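Local coordinates for protein 5-formaminoimidazole-4-carboxamide-1-(beta)-D-ribofuranosyl 5'-monophosphate synthetase (Methanocaldococcus jannaschii, PDB 2R7L) that catalyses the ATP- and formate-dependent formylation of AICAR to FAICAR in purine biosynthesis, without folates, at residues H27-I32 with R314-N320; Y211-P215 with M290-F294; V220-G224 with L337-R342. All coordinates share one frame; numbering follows the deposited sequence.

How the contacts relate
All three contacts are buried in the fold. Contact 1 is the innermost, its centre about 8 Å from the centre of the chain, and borders the bound AICAR. Contacts 2 and 3 share one antiparallel sheet: strand 205-214 pairs with strand 292-300 in contact 2, and its other neighbour, strand 219-230, meets helix 339-353 in contact 3. Contact 1 packs on both, through Val315 on Pro293 and on Met339. Chemistry follows place. Contact 1 joins the loop and first turn of helix 29-38 to the loop after strand 306-312, through histidine, threonine and asparagine groups. Contact 2 relies on backbone bonds and aromatic rings, and contact 3 sets a salt bridge beside apolar side chains.

Contact 1 of 3, residues H27-I32 with R314-N320; sequences HTSLHI and RVDGGTN. With AMZ (aminoimidazole 4-carboxamide ribonucleotide), chain F.
The imidazole of His27 meets residues 314-320 through CE1, which lies 3.3 Å from Val315 O, at the ring edge. The ribose ring oxygen of the bound AICAR, atom O, is in the ring plane at another part of the edge, 3.5 Å from His27 CD2. The His92 ring also meets it, with the planes only slightly inclined. The Arg314 guanidinium comes in obliquely, its plane turned 71° from the imidazole. The second ring, His31, has the backbone oxygen Thr28 O over the centre of one face. At its edge lie Thr319 OG1 and, in the ring plane, Asn320 OD1. Thr319 OG1 and Asn320 OD1 are each 3.0 Å from His31 NE2. The Asn320 amide stands steeply to this ring. Its other branch turns to the backbone: Asn320 ND2 donates to His27 O at 2.8 Å, nearly straight at 168°, in both the amide and the carbonyl plane. Thr28 has two branches with different roles. Its hydroxyl sits between backbone N and carbonyl carbon (chi1 42°), which brings Thr28 OG1 within 3.0 Å of His27 ND1 in a hydrogen bond. Its methyl CG2 points into 314-320 and meets Thr319 OG1 and Asn320 OD1. Arg314 NH2 donates to Val315 O, while NE forms a salt bridge with Glu122. Asp316 OD2 accepts from Gly318 N in an Asx turn, and Asp316 OD1 pairs with Arg228. Ser94 and Asn258 complete part of the AICAR site, with Arg264 and Ser266 of a second subunit. The contact thus joins the N-terminal region to the loop after strand 306-312. The Thr28 bond probably limits rotation of the His27 ring, and the Asn320 bond holds His27 O. This is consistent with a histidine steadied beside the ribose.

Contact 2 of 3, residues Y211-P215 with M290-F294; sequences YFYSP and MIGPF
Tyr211 and Phe294 face each other as an antiparallel hydrogen-bonded pair, their side chains on the same face of the sheet. From Tyr211 the path begins at CB, which sits over the Phe294 ring, 3.6 Å from its centroid. This is a CH-pi contact, and the nearest ring atom to Tyr211 CB is Phe294 CZ at 3.4 Å. Tyr211 CG then lies near Phe294 CE1 and CZ, and Tyr211 CD2 near Phe294 CE1. The rings are almost parallel, 7° apart, but offset until little of one lies over the other. Beyond CE2 the tyrosine ring leaves Phe294, and its OH bonds to Val271 O. Phe294 reaches this place because its CG stands between backbone N and carbonyl carbon (chi1 70°), which lays the ring under Tyr211 CB and brings CE2 near Tyr213 CB. On the opposite face Phe212 runs its ring over the other strand. Gly292 CA lies 3.7 Å from the Phe212 ring centroid, a second CH-pi contact, and Pro293 CD touches Phe212 CE1. The glycine has no side chain to hold the ring off. Tyr213 CD2 approaches Met290 O at 3.1 Å, while its OH bonds to Asp218. Pro215 CG packs on Ile291 CD1. Four backbone bonds join the strands. Tyr211 and Phe294 exchange two, the shorter from Tyr211 N to Phe294 O at 2.7 Å; Tyr213 and Gly292 exchange two more. Helix 268-285 packs on the side of Tyr211 and Phe294, and helix 339-353 on the side of Phe212. Two neighbouring antiparallel strands with a helix against each face belong to the large sheet of the ATP-grasp fold, at some distance from bound ATP and AICAR.

Contact 3 of 3, residues V220-G224 with L337-R342; sequences VELLG and LSMGQR
Glu221 and Leu223, on strand 219-230, meet the start of helix 339-353 where it packs on the antiparallel sheet of the ATP-grasp fold. The polar part is a two-pronged salt bridge. Arg342 grips the Glu221 carboxylate side-on: NE donates to OE1 at 2.8 Å, on its syn lone pair, and NH2 donates to OE2 at 3.0 Å, almost straight at 176°. The carboxylate and guanidinium planes are 30° apart. The glutamate chain runs extended beyond CG, and Arg342 bends at chi2 (63°) to turn its edge to it. Each charge has a further partner, Lys217 for Glu221 and Glu346 for Arg342. Glu219 also brings a second carboxylate close to Glu221 OE2, which Lys217 and Arg342 probably help to balance. A classic beta bulge puts Leu223 and Gly224 both opposite His210. On the helix, Ser338 is the N-cap, its OG accepting from Gln341 N. The apolar part centres on Leu223. Its CD1 meets Leu337 CD2 at 3.9 Å. Met339 bends at chi2 and chi3, folding its tip back to the strand, and Met339 CE rests 3.6 Å from Leu223 CB.

Contact 1 of 3, residues H27-I32 with R314-N320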
loop_
_atom_site.group_PDB
_atom_site.type_symbol
_atom_site.label_atom_id
_atom_site.label_comp_id
_atom_site.label_asym_id
_atom_site.label_seq_id
_atom_site.Cartn_x
_atom_site.Cartn_y
_atom_site.Cartn_z
ATOM N N HIS A 27 -24.536 -13.195 -8.796
ATOM C CA HIS A 27 -24.198 -14.037 -7.645
ATOM C C HIS A 27 -23.005 -13.526 -6.837
ATOM O O HIS A 27 -23.182 -12.926 -5.781
ATOM C CB HIS A 27 -23.955 -15.481 -8.072
ATOM C CG HIS A 27 -23.921 -16.444 -6.928
ATOM N ND1 HIS A 27 -22.747 -16.945 -6.413
ATOM C CD2 HIS A 27 -24.920 -16.991 -6.193
ATOM C CE1 HIS A 27 -23.021 -17.764 -5.412
ATOM N NE2 HIS A 27 -24.333 -17.808 -5.258
ATOM N N THR A 28 -21.796 -13.787 -7.337
ATOM C CA THR A 28 -20.560 -13.379 -6.675
ATOM C C THR A 28 -19.533 -12.852 -7.682
ATOM O O THR A 28 -18.355 -12.718 -7.365
ATOM C CB THR A 28 -19.928 -14.559 -5.913
ATOM O OG1 THR A 28 -20.022 -15.751 -6.709
ATOM C CG2 THR A 28 -20.636 -14.789 -4.574
ATOM N N SER A 29 -19.981 -12.544 -8.894
ATOM C CA SER A 29 -19.058 -12.222 -9.977
ATOM C C SER A 29 -18.212 -10.972 -9.704
ATOM O O SER A 29 -17.061 -10.895 -10.127
ATOM C CB SER A 29 -19.805 -12.077 -11.299
ATOM O OG SER A 29 -20.600 -10.907 -11.286
ATOM N N LEU A 30 -18.774 -10.001 -8.993
ATOM C CA LEU A 30 -18.059 -8.742 -8.749
ATOM C C LEU A 30 -16.661 -8.937 -8.173
ATOM O O LEU A 30 -15.721 -8.299 -8.633
ATOM C CB LEU A 30 -18.868 -7.790 -7.875
ATOM C CG LEU A 30 -19.997 -7.062 -8.610
ATOM C CD1 LEU A 30 -20.800 -6.201 -7.650
ATOM C CD2 LEU A 30 -19.444 -6.235 -9.740
ATOM N N HIS A 31 -16.514 -9.813 -7.185
ATOM C CA HIS A 31 -15.194 -10.056 -6.616
ATOM C C HIS A 31 -14.459 -11.192 -7.312
ATOM O O HIS A 31 -13.237 -11.288 -7.231
ATOM C CB HIS A 31 -15.232 -10.243 -5.092
ATOM C CG HIS A 31 -16.037 -11.420 -4.631
ATOM N ND1 HIS A 31 -15.519 -12.694 -4.556
ATOM C CD2 HIS A 31 -17.314 -11.506 -4.191
ATOM C CE1 HIS A 31 -16.446 -13.519 -4.108
ATOM N NE2 HIS A 31 -17.542 -12.821 -3.868
ATOM N N ILE A 32 -15.200 -12.047 -8.009
ATOM C CA ILE A 32 -14.574 -13.025 -8.879
ATOM C C ILE A 32 -13.813 -12.303 -9.988
ATOM O O ILE A 32 -12.682 -12.670 -10.321
ATOM C CB ILE A 32 -15.605 -13.980 -9.523
ATOM C CG1 ILE A 32 -16.081 -15.020 -8.508
ATOM C CG2 ILE A 32 -15.001 -14.681 -10.740
ATOM C CD1 ILE A 32 -17.303 -15.831 -8.977
ATOM N N ARG A 314 -19.087 -25.017 -4.264
ATOM C CA ARG A 314 -18.402 -23.934 -4.945
ATOM C C ARG A 314 -18.575 -22.651 -4.129
ATOM O O ARG A 314 -18.891 -22.709 -2.944
ATOM C CB ARG A 314 -18.908 -23.782 -6.379
ATOM C CG ARG A 314 -20.376 -24.082 -6.546
ATOM C CD ARG A 314 -21.214 -23.019 -5.899
ATOM N NE ARG A 314 -22.619 -23.394 -5.881
ATOM C CZ ARG A 314 -23.592 -22.600 -5.456
ATOM N NH1 ARG A 314 -24.850 -23.026 -5.474
ATOM N NH2 ARG A 314 -23.305 -21.380 -5.019
ATOM N N VAL A 315 -18.372 -21.497 -4.751
ATOM C CA VAL A 315 -18.389 -20.245 -4.007
ATOM C C VAL A 315 -19.808 -19.897 -3.552
ATOM O O VAL A 315 -20.739 -19.942 -4.346
ATOM C CB VAL A 315 -17.751 -19.087 -4.817
ATOM C CG1 VAL A 315 -18.590 -18.747 -6.054
ATOM C CG2 VAL A 315 -17.521 -17.861 -3.933
ATOM N N ASP A 316 -19.952 -19.578 -2.264
ATOM C CA ASP A 316 -21.228 -19.164 -1.682
ATOM C C ASP A 316 -21.417 -17.645 -1.755
ATOM O O ASP A 316 -20.453 -16.879 -1.643
ATOM C CB ASP A 316 -21.324 -19.642 -0.228
ATOM C CG ASP A 316 -22.603 -19.175 0.464
ATOM O OD1 ASP A 316 -23.574 -19.958 0.507
ATOM O OD2 ASP A 316 -22.643 -18.024 0.953
ATOM N N GLY A 317 -22.664 -17.215 -1.922
ATOM C CA GLY A 317 -22.983 -15.794 -2.081
ATOM C C GLY A 317 -22.507 -14.892 -0.955
ATOM O O GLY A 317 -22.316 -13.696 -1.154
ATOM N N GLY A 318 -22.328 -15.461 0.232
ATOM C CA GLY A 318 -21.937 -14.679 1.396
ATOM C C GLY A 318 -20.520 -14.126 1.370
ATOM O O GLY A 318 -20.164 -13.287 2.210
ATOM N N THR A 319 -19.705 -14.603 0.424
ATOM C CA THR A 319 -18.349 -14.088 0.239
ATOM C C THR A 319 -18.390 -12.626 -0.184
ATOM O O THR A 319 -17.390 -11.918 -0.095
ATOM C CB THR A 319 -17.544 -14.890 -0.808
ATOM O OG1 THR A 319 -18.325 -15.041 -1.997
ATOM C CG2 THR A 319 -17.169 -16.271 -0.279
ATOM N N ASN A 320 -19.556 -12.172 -0.630
ATOM C CA ASN A 320 -19.729 -10.774 -0.982
ATOM C C ASN A 320 -19.535 -9.839 0.214
ATOM O O ASN A 320 -19.201 -8.672 0.041
ATOM C CB ASN A 320 -21.085 -10.542 -1.657
ATOM C CG ASN A 320 -21.205 -11.268 -2.988
ATOM O OD1 ASN A 320 -20.205 -11.512 -3.667
ATOM N ND2 ASN A 320 -22.431 -11.623 -3.365
HETATM O O5 AMZ F . -25.943 -13.353 -0.732
HETATM C C6 AMZ F . -26.151 -14.563 -0.613
HETATM N N2 AMZ F . -25.921 -15.260 0.496
HETATM C C3A AMZ F . -26.719 -15.368 -1.771
HETATM C C7A AMZ F . -27.114 -16.694 -1.750
HETATM N N3 AMZ F . -27.069 -17.539 -0.719
HETATM N N1 AMZ F . -26.942 -14.890 -2.989
HETATM C C5 AMZ F . -27.454 -15.893 -3.716
HETATM N N AMZ F . -27.559 -16.990 -2.958
HETATM C C1 AMZ F . -28.067 -18.312 -3.398
HETATM C C2 AMZ F . -29.583 -18.445 -3.245
HETATM C C3 AMZ F . -30.103 -18.218 -4.653
HETATM O O2 AMZ F . -31.237 -19.054 -4.876
HETATM O O1 AMZ F . -29.862 -19.787 -2.830
HETATM O O AMZ F . -27.770 -18.359 -4.803
HETATM C C AMZ F . -28.954 -18.725 -5.519
HETATM C C4 AMZ F . -28.890 -17.998 -6.877
HETATM O O3 AMZ F . -28.785 -16.592 -6.676
HETATM P P AMZ F . -29.640 -15.607 -7.570
HETATM O OP1 AMZ F . -29.282 -15.605 -9.012
HETATM O O4 AMZ F . -31.185 -16.011 -7.380
HETATM O OP2 AMZ F . -29.481 -14.125 -6.934
#

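Contact 2 of 3, residues Y211-P215 with M290-F294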
loop_
_atom_site.group_PDB
_atom_site.type_symbol
_atom_site.label_atom_id
_atom_site.label_comp_id
_atom_site.label_asym_id
_atom_site.label_seq_id
_atom_site.Cartn_x
_atom_site.Cartn_y
_atom_site.Cartn_z
ATOM N N TYR A 211 -14.575 -21.516 3.265
ATOM C CA TYR A 211 -13.260 -22.149 3.237
ATOM C C TYR A 211 -12.694 -22.130 1.818
ATOM O O TYR A 211 -13.417 -21.899 0.848
ATOM C CB TYR A 211 -13.333 -23.614 3.687
ATOM C CG TYR A 211 -13.929 -23.902 5.050
ATOM C CD1 TYR A 211 -13.112 -24.210 6.127
ATOM C CD2 TYR A 211 -15.311 -23.921 5.245
ATOM C CE1 TYR A 211 -13.646 -24.505 7.370
ATOM C CE2 TYR A 211 -15.857 -24.206 6.488
ATOM C CZ TYR A 211 -15.016 -24.505 7.541
ATOM O OH TYR A 211 -15.532 -24.789 8.772
ATOM N N PHE A 212 -11.400 -22.410 1.704
ATOM C CA PHE A 212 -10.770 -22.637 0.411
ATOM C C PHE A 212 -9.839 -23.829 0.552
ATOM O O PHE A 212 -8.935 -23.810 1.391
ATOM C CB PHE A 212 -9.970 -21.408 -0.044
ATOM C CG PHE A 212 -9.449 -21.508 -1.458
ATOM C CD1 PHE A 212 -10.202 -21.046 -2.515
ATOM C CD2 PHE A 212 -8.216 -22.089 -1.726
ATOM C CE1 PHE A 212 -9.732 -21.135 -3.821
ATOM C CE2 PHE A 212 -7.747 -22.187 -3.030
ATOM C CZ PHE A 212 -8.513 -21.712 -4.078
ATOM N N TYR A 213 -10.083 -24.881 -0.230
ATOM C CA TYR A 213 -9.128 -25.986 -0.303
ATOM C C TYR A 213 -8.181 -25.761 -1.474
ATOM O O TYR A 213 -8.604 -25.680 -2.628
ATOM C CB TYR A 213 -9.796 -27.361 -0.456
ATOM C CG TYR A 213 -8.758 -28.462 -0.621
ATOM C CD1 TYR A 213 -7.986 -28.876 0.453
ATOM C CD2 TYR A 213 -8.518 -29.048 -1.858
ATOM C CE1 TYR A 213 -7.015 -29.869 0.303
ATOM C CE2 TYR A 213 -7.554 -30.031 -2.013
ATOM C CZ TYR A 213 -6.811 -30.435 -0.932
ATOM O OH TYR A 213 -5.851 -31.421 -1.093
ATOM N N SER A 214 -6.900 -25.655 -1.160
ATOM C CA SER A 214 -5.886 -25.504 -2.180
ATOM C C SER A 214 -5.297 -26.867 -2.506
ATOM O O SER A 214 -4.597 -27.443 -1.678
ATOM C CB SER A 214 -4.775 -24.589 -1.676
ATOM O OG SER A 214 -3.672 -24.648 -2.559
ATOM N N PRO A 215 -5.572 -27.377 -3.714
ATOM C CA PRO A 215 -5.026 -28.650 -4.181
ATOM C C PRO A 215 -3.513 -28.556 -4.363
ATOM O O PRO A 215 -2.807 -29.554 -4.203
ATOM C CB PRO A 215 -5.704 -28.864 -5.544
ATOM C CG PRO A 215 -6.751 -27.824 -5.663
ATOM C CD PRO A 215 -6.425 -26.725 -4.718
ATOM N N MET A 290 -13.129 -31.693 -2.887
ATOM C CA MET A 290 -13.392 -30.258 -2.945
ATOM C C MET A 290 -12.231 -29.561 -3.639
ATOM O O MET A 290 -11.070 -29.868 -3.379
ATOM C CB MET A 290 -13.569 -29.690 -1.535
ATOM C CG MET A 290 -14.586 -30.448 -0.689
ATOM S SD MET A 290 -16.291 -29.889 -0.876
ATOM C CE MET A 290 -16.270 -29.080 -2.471
ATOM N N ILE A 291 -12.545 -28.634 -4.535
ATOM C CA ILE A 291 -11.506 -27.849 -5.193
ATOM C C ILE A 291 -11.844 -26.370 -5.085
ATOM O O ILE A 291 -12.820 -25.900 -5.668
ATOM C CB ILE A 291 -11.323 -28.255 -6.677
ATOM C CG1 ILE A 291 -10.979 -29.747 -6.798
ATOM C CG2 ILE A 291 -10.259 -27.398 -7.348
ATOM C CD1 ILE A 291 -9.672 -30.151 -6.150
ATOM N N GLY A 292 -11.042 -25.638 -4.322
ATOM C CA GLY A 292 -11.262 -24.215 -4.166
ATOM C C GLY A 292 -12.278 -23.876 -3.090
ATOM O O GLY A 292 -12.240 -24.435 -1.989
ATOM N N PRO A 293 -13.190 -22.946 -3.404
ATOM C CA PRO A 293 -14.146 -22.436 -2.432
ATOM C C PRO A 293 -15.239 -23.433 -2.047
ATOM O O PRO A 293 -15.836 -24.083 -2.916
ATOM C CB PRO A 293 -14.763 -21.235 -3.151
ATOM C CG PRO A 293 -14.631 -21.550 -4.594
ATOM C CD PRO A 293 -13.346 -22.314 -4.726
ATOM N N PHE A 294 -15.476 -23.556 -0.742
ATOM C CA PHE A 294 -16.656 -24.251 -0.225
ATOM C C PHE A 294 -17.107 -23.636 1.091
ATOM O O PHE A 294 -16.310 -23.045 1.827
ATOM C CB PHE A 294 -16.431 -25.764 -0.082
ATOM C CG PHE A 294 -15.488 -26.156 1.024
ATOM C CD1 PHE A 294 -15.963 -26.411 2.301
ATOM C CD2 PHE A 294 -14.134 -26.313 0.777
ATOM C CE1 PHE A 294 -15.103 -26.793 3.322
ATOM C CE2 PHE A 294 -13.263 -26.699 1.797
ATOM C CZ PHE A 294 -13.753 -26.942 3.067
#

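Contact 3 of 3, residues V220-G224 with L337-R342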
loop_
_atom_site.group_PDB
_atom_site.type_symbol
_atom_site.label_atom_id
_atom_site.label_comp_id
_atom_site.label_asym_id
_atom_site.label_seq_id
_atom_site.Cartn_x
_atom_site.Cartn_y
_atom_site.Cartn_z
ATOM N N VAL A 220 -6.683 -26.719 3.730
ATOM C CA VAL A 220 -7.977 -26.054 3.883
ATOM C C VAL A 220 -7.739 -24.717 4.574
ATOM O O VAL A 220 -7.176 -24.667 5.665
ATOM C CB VAL A 220 -8.964 -26.901 4.723
ATOM C CG1 VAL A 220 -10.192 -26.079 5.101
ATOM C CG2 VAL A 220 -9.369 -28.163 3.969
ATOM N N GLU A 221 -8.153 -23.633 3.934
ATOM C CA GLU A 221 -7.941 -22.301 4.507
ATOM C C GLU A 221 -9.270 -21.692 4.904
ATOM O O GLU A 221 -10.275 -21.923 4.238
ATOM C CB GLU A 221 -7.254 -21.380 3.488
ATOM C CG GLU A 221 -5.991 -21.970 2.878
ATOM C CD GLU A 221 -5.538 -21.242 1.628
ATOM O OE1 GLU A 221 -6.135 -20.200 1.261
ATOM O OE2 GLU A 221 -4.578 -21.724 1.002
ATOM N N LEU A 222 -9.266 -20.899 5.971
ATOM C CA LEU A 222 -10.430 -20.107 6.339
ATOM C C LEU A 222 -10.337 -18.683 5.794
ATOM O O LEU A 222 -9.405 -17.925 6.127
ATOM C CB LEU A 222 -10.614 -20.085 7.858
ATOM C CG LEU A 222 -11.657 -19.107 8.402
ATOM C CD1 LEU A 222 -13.065 -19.525 8.011
ATOM C CD2 LEU A 222 -11.516 -19.010 9.915
ATOM N N LEU A 223 -11.316 -18.320 4.968
ATOM C CA LEU A 223 -11.305 -17.038 4.267
ATOM C C LEU A 223 -12.204 -15.983 4.902
ATOM O O LEU A 223 -11.892 -14.795 4.866
ATOM C CB LEU A 223 -11.673 -17.226 2.784
ATOM C CG LEU A 223 -10.508 -17.386 1.792
ATOM C CD1 LEU A 223 -9.705 -16.108 1.731
ATOM C CD2 LEU A 223 -9.594 -18.559 2.143
ATOM N N GLY A 224 -13.317 -16.413 5.482
ATOM C CA GLY A 224 -14.241 -15.476 6.109
ATOM C C GLY A 224 -15.580 -16.071 6.498
ATOM O O GLY A 224 -15.808 -17.279 6.348
ATOM N N LEU A 337 -7.832 -9.377 0.963
ATOM C CA LEU A 337 -8.042 -10.541 0.106
ATOM C C LEU A 337 -9.495 -11.022 0.112
ATOM O O LEU A 337 -10.010 -11.399 1.164
ATOM C CB LEU A 337 -7.129 -11.683 0.579
ATOM C CG LEU A 337 -7.240 -13.028 -0.143
ATOM C CD1 LEU A 337 -6.664 -12.949 -1.551
ATOM C CD2 LEU A 337 -6.535 -14.112 0.650
ATOM N N SER A 338 -10.142 -11.012 -1.056
ATOM C CA SER A 338 -11.471 -11.611 -1.222
ATOM C C SER A 338 -11.375 -13.058 -1.682
ATOM O O SER A 338 -10.315 -13.519 -2.098
ATOM C CB SER A 338 -12.295 -10.833 -2.250
ATOM O OG SER A 338 -11.739 -10.993 -3.549
ATOM N N MET A 339 -12.494 -13.775 -1.615
ATOM C CA MET A 339 -12.547 -15.135 -2.130
ATOM C C MET A 339 -12.271 -15.155 -3.634
ATOM O O MET A 339 -11.535 -16.009 -4.130
ATOM C CB MET A 339 -13.907 -15.774 -1.839
ATOM C CG MET A 339 -14.000 -17.217 -2.297
ATOM S SD MET A 339 -12.863 -18.311 -1.435
ATOM C CE MET A 339 -13.712 -18.610 0.116
ATOM N N GLY A 340 -12.869 -14.217 -4.358
ATOM C CA GLY A 340 -12.607 -14.083 -5.794
ATOM C C GLY A 340 -11.123 -13.972 -6.154
ATOM O O GLY A 340 -10.670 -14.559 -7.148
ATOM N N GLN A 341 -10.362 -13.217 -5.358
ATOM C CA GLN A 341 -8.928 -13.061 -5.600
ATOM C C GLN A 341 -8.139 -14.307 -5.224
ATOM O O GLN A 341 -7.119 -14.613 -5.847
ATOM C CB GLN A 341 -8.340 -11.849 -4.859
ATOM C CG GLN A 341 -6.880 -11.602 -5.259
ATOM C CD GLN A 341 -6.262 -10.375 -4.633
ATOM O OE1 GLN A 341 -6.880 -9.693 -3.812
ATOM N NE2 GLN A 341 -5.017 -10.087 -5.018
ATOM N N ARG A 342 -8.601 -15.003 -4.188
ATOM C CA ARG A 342 -8.015 -16.277 -3.770
ATOM C C ARG A 342 -8.192 -17.365 -4.831
ATOM O O ARG A 342 -7.307 -18.195 -5.036
ATOM C CB ARG A 342 -8.623 -16.745 -2.447
ATOM C CG ARG A 342 -8.017 -18.042 -1.918
ATOM C CD ARG A 342 -6.553 -17.862 -1.607
ATOM N NE ARG A 342 -5.847 -19.117 -1.342
ATOM C CZ ARG A 342 -5.288 -19.874 -2.284
ATOM N NH1 ARG A 342 -5.369 -19.520 -3.567
ATOM N NH2 ARG A 342 -4.656 -20.997 -1.944
#